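Local coordinates for DUF2442 domain-containing protein (Nitrosomonas europaea, PDB 2AUW) that is of unknown function but belongs to the DUF2442 family and may bind DNA, at residues 79-84 / 89-94; 120-123 / 127-130. All blocks are in the same frame, centred on the assembly; numbering follows the deposited sequence. Where two conformers were deposited one is given.

Contact 1 (79-84 with 89-94) lies near the centre of the chain, at the joint between helix 76-86, which packs on strand 31-35 of the three-stranded antiparallel sheet, and helix 92-101, the first of the C-terminal helices. Contact 2 (120-123 with 127-130) follows later in the chain, where helix 117-124 ends and a loop leads on to helix 132-144. The two centres are about 12 Å apart, and the contacts touch: Ile130 packs on Ser91 and His92, while His92 also lies against the backbone of Tyr123. The α/β part and the helical part are thus joined by one continuous packed interface, consistent with a fixed relation between them.

Contact 1: 79-84 / 89-94; sequences VYAWAK and EVSHEM
The methyl of Ala81 is the hub of this contact, meeting Glu93, Ser91 and His92 together. The carboxylate carbon CD of Glu93 lies 3.4 Å from Ala81 CB, and Ser91 CB comes to 3.8 Å from the same methyl. The third neighbour, CE1 of His92, reaches Ala81 because CG sits between the backbone N and the carbonyl carbon (chi1 74°), with ND1 at the edge of the Tyr80 ring. Beyond Ala81, Glu93 OE1 accepts from a water that in turn accepts from Trp82 NE1. At the other end, Glu89 N donates to Lys84 O (3.0 Å). Here Glu89 OE2 rests on the aliphatic part of Lys84, 3.3 Å from Lys84 CD, but remains 4.3 Å from Lys84 NZ, too far for a salt bridge; a water bonded to NZ gives OE2 a weak bond. The ammonium has its salt bridge with Glu30, which also bonds Tyr80 OH, so Glu30, just before strand 31-35, grips both polar ends. Ser91 is the N-cap of helix 92-101: its OG accepts from Met94 N (a selenomethionine) at 3.1 Å, with a nearly straight N-H...O angle of 163°, and also bonds Glu85. With an alanine at this position, Met94 N would probably lose its cap and the Glu85 carboxylate its hydroxyl partner, weakening the start of the helix. The whole is a helix-to-helix connection closed by a serine N-cap: helix 76-86 ends, a short turn follows, and the capped helix starts across it, joining the helix that packs on the three-stranded sheet to the C-terminal helices.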
loop_
_atom_site.group_PDB
_atom_site.type_symbol
_atom_site.label_atom_id
_atom_site.label_comp_id
_atom_site.label_asym_id
_atom_site.label_seq_id
_atom_site.Cartn_x
_atom_site.Cartn_y
_atom_site.Cartn_z
ATOM N N VAL B 79 -19.357 9.051 8.165
ATOM C CA VAL B 79 -19.898 10.392 7.820
ATOM C C VAL B 79 -19.675 10.718 6.354
ATOM O O VAL B 79 -20.575 11.188 5.664
ATOM C CB VAL B 79 -19.347 11.517 8.717
ATOM C CG1 VAL B 79 -19.827 12.876 8.164
ATOM C CG2 VAL B 79 -19.853 11.317 10.157
ATOM N N TYR B 80 -18.461 10.419 5.866
ATOM C CA TYR B 80 -18.166 10.587 4.438
ATOM C C TYR B 80 -19.148 9.795 3.546
ATOM O O TYR B 80 -19.745 10.341 2.594
ATOM C CB TYR B 80 -16.697 10.185 4.197
ATOM C CG TYR B 80 -16.161 10.532 2.855
ATOM C CD1 TYR B 80 -15.575 11.798 2.617
ATOM C CD2 TYR B 80 -16.191 9.611 1.821
ATOM C CE1 TYR B 80 -15.050 12.119 1.379
ATOM C CE2 TYR B 80 -15.685 9.933 0.563
ATOM C CZ TYR B 80 -15.116 11.192 0.359
ATOM O OH TYR B 80 -14.608 11.457 -0.884
ATOM N N ALA B 81 -19.315 8.503 3.853
ATOM C CA ALA B 81 -20.275 7.647 3.128
ATOM C C ALA B 81 -21.701 8.227 3.106
ATOM O O ALA B 81 -22.359 8.222 2.045
ATOM C CB ALA B 81 -20.302 6.251 3.727
ATOM N N TRP B 82 -22.161 8.715 4.255
ATOM C CA TRP B 82 -23.539 9.269 4.350
ATOM C C TRP B 82 -23.657 10.512 3.500
ATOM O O TRP B 82 -24.693 10.742 2.870
ATOM C CB TRP B 82 -23.912 9.636 5.785
ATOM C CG TRP B 82 -23.761 8.522 6.754
ATOM C CD1 TRP B 82 -23.708 7.194 6.450
ATOM C CD2 TRP B 82 -23.640 8.620 8.172
ATOM N NE1 TRP B 82 -23.542 6.453 7.591
ATOM C CE2 TRP B 82 -23.495 7.299 8.663
ATOM C CE3 TRP B 82 -23.629 9.689 9.086
ATOM C CZ2 TRP B 82 -23.337 7.021 10.023
ATOM C CZ3 TRP B 82 -23.491 9.409 10.431
ATOM C CH2 TRP B 82 -23.330 8.072 10.885
ATOM N N ALA B 83 -22.577 11.304 3.463
ATOM C CA ALA B 83 -22.592 12.536 2.689
ATOM C C ALA B 83 -22.740 12.179 1.219
ATOM O O ALA B 83 -23.542 12.797 0.479
ATOM C CB ALA B 83 -21.296 13.350 2.936
ATOM N N LYS B 84 -21.968 11.179 0.772
ATOM C CA LYS B 84 -22.068 10.720 -0.636
ATOM C C LYS B 84 -23.473 10.174 -0.966
ATOM O O LYS B 84 -24.112 10.562 -1.968
ATOM C CB LYS B 84 -21.000 9.669 -0.955
ATOM C CG LYS B 84 -19.560 10.232 -0.989
ATOM C CD LYS B 84 -19.510 11.546 -1.772
ATOM C CE LYS B 84 -18.124 12.183 -1.761
ATOM N NZ LYS B 84 -17.396 11.616 -2.896
ATOM N N GLU B 89 -24.921 9.729 -4.713
ATOM C CA GLU B 89 -23.716 9.102 -5.242
ATOM C C GLU B 89 -23.459 7.752 -4.563
ATOM O O GLU B 89 -23.995 7.467 -3.495
ATOM C CB GLU B 89 -22.528 10.041 -5.066
ATOM C CG GLU B 89 -22.695 11.270 -5.943
ATOM C CD GLU B 89 -21.892 12.443 -5.498
ATOM O OE1 GLU B 89 -21.818 13.414 -6.293
ATOM O OE2 GLU B 89 -21.343 12.411 -4.377
ATOM N N VAL B 90 -22.645 6.924 -5.204
ATOM C CA VAL B 90 -22.268 5.624 -4.651
ATOM C C VAL B 90 -21.131 5.778 -3.640
ATOM O O VAL B 90 -20.064 6.325 -3.972
ATOM C CB VAL B 90 -21.853 4.699 -5.800
ATOM C CG1 VAL B 90 -21.435 3.301 -5.276
ATOM C CG2 VAL B 90 -23.008 4.627 -6.828
ATOM N N SER B 91 -21.329 5.298 -2.409
ATOM C CA SER B 91 -20.287 5.397 -1.400
ATOM C C SER B 91 -19.344 4.207 -1.460
ATOM O O SER B 91 -19.689 3.128 -1.974
ATOM C CB SER B 91 -20.871 5.499 0.034
ATOM O OG SER B 91 -21.616 4.297 0.276
ATOM N N HIS B 92 -18.155 4.403 -0.891
ATOM C CA HIS B 92 -17.221 3.297 -0.673
ATOM C C HIS B 92 -17.794 2.184 0.235
ATOM O O HIS B 92 -17.395 1.027 0.108
ATOM C CB HIS B 92 -15.905 3.832 -0.076
ATOM C CG HIS B 92 -16.014 4.215 1.362
ATOM N ND1 HIS B 92 -16.606 5.386 1.775
ATOM C CD2 HIS B 92 -15.602 3.579 2.488
ATOM C CE1 HIS B 92 -16.566 5.452 3.095
ATOM N NE2 HIS B 92 -15.962 4.365 3.551
ATOM N N GLU B 93 -18.704 2.545 1.145
ATOM C CA GLU B 93 -19.400 1.551 1.998
ATOM C C GLU B 93 -20.361 0.674 1.225
ATOM O O GLU B 93 -20.392 -0.527 1.443
ATOM C CB GLU B 93 -20.118 2.218 3.172
ATOM C CG GLU B 93 -19.154 2.800 4.176
ATOM C CD GLU B 93 -19.825 3.312 5.439
ATOM O OE1 GLU B 93 -21.058 3.310 5.544
ATOM O OE2 GLU B 93 -19.099 3.732 6.333
HETATM N N MSE B 94 -21.117 1.252 0.300
HETATM C CA MSE B 94 -21.983 0.463 -0.586
HETATM C C MSE B 94 -21.145 -0.551 -1.366
HETATM O O MSE B 94 -21.503 -1.732 -1.489
HETATM C CB MSE B 94 -22.756 1.398 -1.539
HETATM C CG MSE B 94 -23.920 2.116 -0.868
HETATM SE SE MSE B 94 -24.570 3.565 -1.961
HETATM C CE MSE B 94 -25.232 2.540 -3.492
HETATM O O HOH W 1 -22.534 3.647 7.799
HETATM O O HOH W 2 -18.778 10.848 -5.186
#

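Contact 2: 120-123 / 127-130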
loop_
_atom_site.group_PDB
_atom_site.type_symbol
_atom_site.label_atom_id
_atom_site.label_comp_id
_atom_site.label_asym_id
_atom_site.label_seq_id
_atom_site.Cartn_x
_atom_site.Cartn_y
_atom_site.Cartn_z
ATOM N N VAL B 120 -10.284 -1.506 -7.867
ATOM C CA VAL B 120 -11.094 -2.042 -6.772
ATOM C C VAL B 120 -10.668 -1.441 -5.424
ATOM O O VAL B 120 -11.505 -0.977 -4.658
ATOM C CB VAL B 120 -11.068 -3.593 -6.732
ATOM C CG1 VAL B 120 -11.825 -4.145 -5.495
ATOM C CG2 VAL B 120 -11.668 -4.163 -8.035
ATOM N N SER B 121 -9.375 -1.499 -5.121
ATOM C CA SER B 121 -8.842 -0.886 -3.909
ATOM C C SER B 121 -9.141 0.624 -3.815
ATOM O O SER B 121 -9.567 1.112 -2.781
ATOM C CB SER B 121 -7.339 -1.105 -3.839
ATOM O OG SER B 121 -6.815 -0.521 -2.667
ATOM N N TYR B 122 -8.939 1.356 -4.899
ATOM C CA TYR B 122 -9.214 2.806 -4.877
ATOM C C TYR B 122 -10.655 3.135 -4.509
ATOM O O TYR B 122 -10.902 4.030 -3.692
ATOM C CB TYR B 122 -8.807 3.472 -6.198
ATOM C CG TYR B 122 -7.371 3.998 -6.164
ATOM C CD1 TYR B 122 -7.101 5.356 -6.351
ATOM C CD2 TYR B 122 -6.294 3.149 -5.898
ATOM C CE1 TYR B 122 -5.803 5.862 -6.308
ATOM C CE2 TYR B 122 -4.963 3.644 -5.876
ATOM C CZ TYR B 122 -4.734 5.001 -6.078
ATOM O OH TYR B 122 -3.447 5.520 -6.053
ATOM N N TYR B 123 -11.577 2.378 -5.098
ATOM C CA TYR B 123 -13.013 2.513 -4.810
ATOM C C TYR B 123 -13.335 2.111 -3.372
ATOM O O TYR B 123 -14.080 2.806 -2.674
ATOM C CB TYR B 123 -13.841 1.673 -5.778
ATOM C CG TYR B 123 -13.787 2.083 -7.243
ATOM C CD1 TYR B 123 -13.864 1.118 -8.253
ATOM C CD2 TYR B 123 -13.681 3.433 -7.630
ATOM C CE1 TYR B 123 -13.834 1.481 -9.632
ATOM C CE2 TYR B 123 -13.646 3.790 -8.985
ATOM C CZ TYR B 123 -13.711 2.820 -9.975
ATOM O OH TYR B 123 -13.656 3.187 -11.317
ATOM N N HIS B 127 -10.476 6.392 -2.298
ATOM C CA HIS B 127 -9.343 7.105 -2.920
ATOM C C HIS B 127 -9.790 7.663 -4.279
ATOM O O HIS B 127 -9.198 8.618 -4.770
ATOM C CB HIS B 127 -8.129 6.156 -3.043
ATOM C CG HIS B 127 -6.784 6.852 -3.127
ATOM N ND1 HIS B 127 -6.626 8.149 -3.580
ATOM C CD2 HIS B 127 -5.532 6.403 -2.851
ATOM C CE1 HIS B 127 -5.339 8.476 -3.558
ATOM N NE2 HIS B 127 -4.654 7.436 -3.107
ATOM N N LYS B 128 -10.810 7.037 -4.870
ATOM C CA LYS B 128 -11.432 7.501 -6.107
ATOM C C LYS B 128 -12.953 7.431 -5.997
ATOM O O LYS B 128 -13.521 6.459 -5.481
ATOM C CB LYS B 128 -10.974 6.662 -7.306
ATOM C CG LYS B 128 -9.551 6.909 -7.699
ATOM C CD LYS B 128 -9.240 6.398 -9.106
ATOM C CE LYS B 128 -7.939 7.019 -9.618
ATOM N NZ LYS B 128 -7.388 6.272 -10.802
ATOM N N ILE B 129 -13.632 8.450 -6.498
ATOM C CA ILE B 129 -15.101 8.381 -6.471
ATOM C C ILE B 129 -15.582 7.273 -7.400
ATOM O O ILE B 129 -14.991 7.006 -8.454
ATOM C CB ILE B 129 -15.806 9.741 -6.759
ATOM C CG1 ILE B 129 -15.796 10.046 -8.238
ATOM C CG2 ILE B 129 -15.262 10.885 -5.916
ATOM C CD1 ILE B 129 -17.094 9.598 -8.857
ATOM N N ILE B 130 -16.647 6.608 -6.995
ATOM C CA ILE B 130 -17.147 5.441 -7.711
ATOM C C ILE B 130 -18.181 5.856 -8.772
ATOM O O ILE B 130 -19.257 6.396 -8.421
ATOM C CB ILE B 130 -17.741 4.425 -6.720
ATOM C CG1 ILE B 130 -16.691 4.029 -5.665
ATOM C CG2 ILE B 130 -18.274 3.195 -7.477
ATOM C CD1 ILE B 130 -17.240 3.165 -4.515
HETATM O O HOH W 3 -14.767 5.376 -3.327
#
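Tyr122 meets His127 and Lys128 along its whole length, from CB to the hydroxyl. Its CB lies beside the aliphatic start of Lys128, 4.0 Å from Lys128 CB. One step out, Tyr122 CD1 is 3.6 Å from His127 CB; the lysine chain passes near that edge in a placement doubtful in detail. Tyr122 CE1 then sits over the centre of the imidazole, 3.5 Å from His127 CG, while Tyr122 CZ faces His127 CD2. At the tip, Tyr122 OH comes to 3.7 Å from His127 NE2, an approach without a hydrogen bond. The rings form an offset stack, centroids 4.1 Å apart and planes only 10° from parallel; the two side chains point the same way. His127 turns its ring away from its own amide nitrogen (chi1 -157°), which lays it alongside the tyrosine, and Phe8 also stacks on it. Backbone bonds hold the turn next to the stack: Tyr122 O accepts from His127 N at 2.8 Å and from Lys128 N. Tyr123 serves the more buried side. Its ring edge receives Lys128 O in plane, and Tyr123 CD2 packs 3.6 Å from Ile130 CG1, whose side chain crosses the tyrosine obliquely and continues onto Phe95 of helix 92-101. A water donates to both Tyr123 O and Lys128 O. Capture of a late helical carbonyl by amides of the following turn, with a neighbouring carbonyl bridged by water, is characteristic of a helix C-terminus; here it folds the 127-130 loop back over helix 117-124 on the way to helix 132-144.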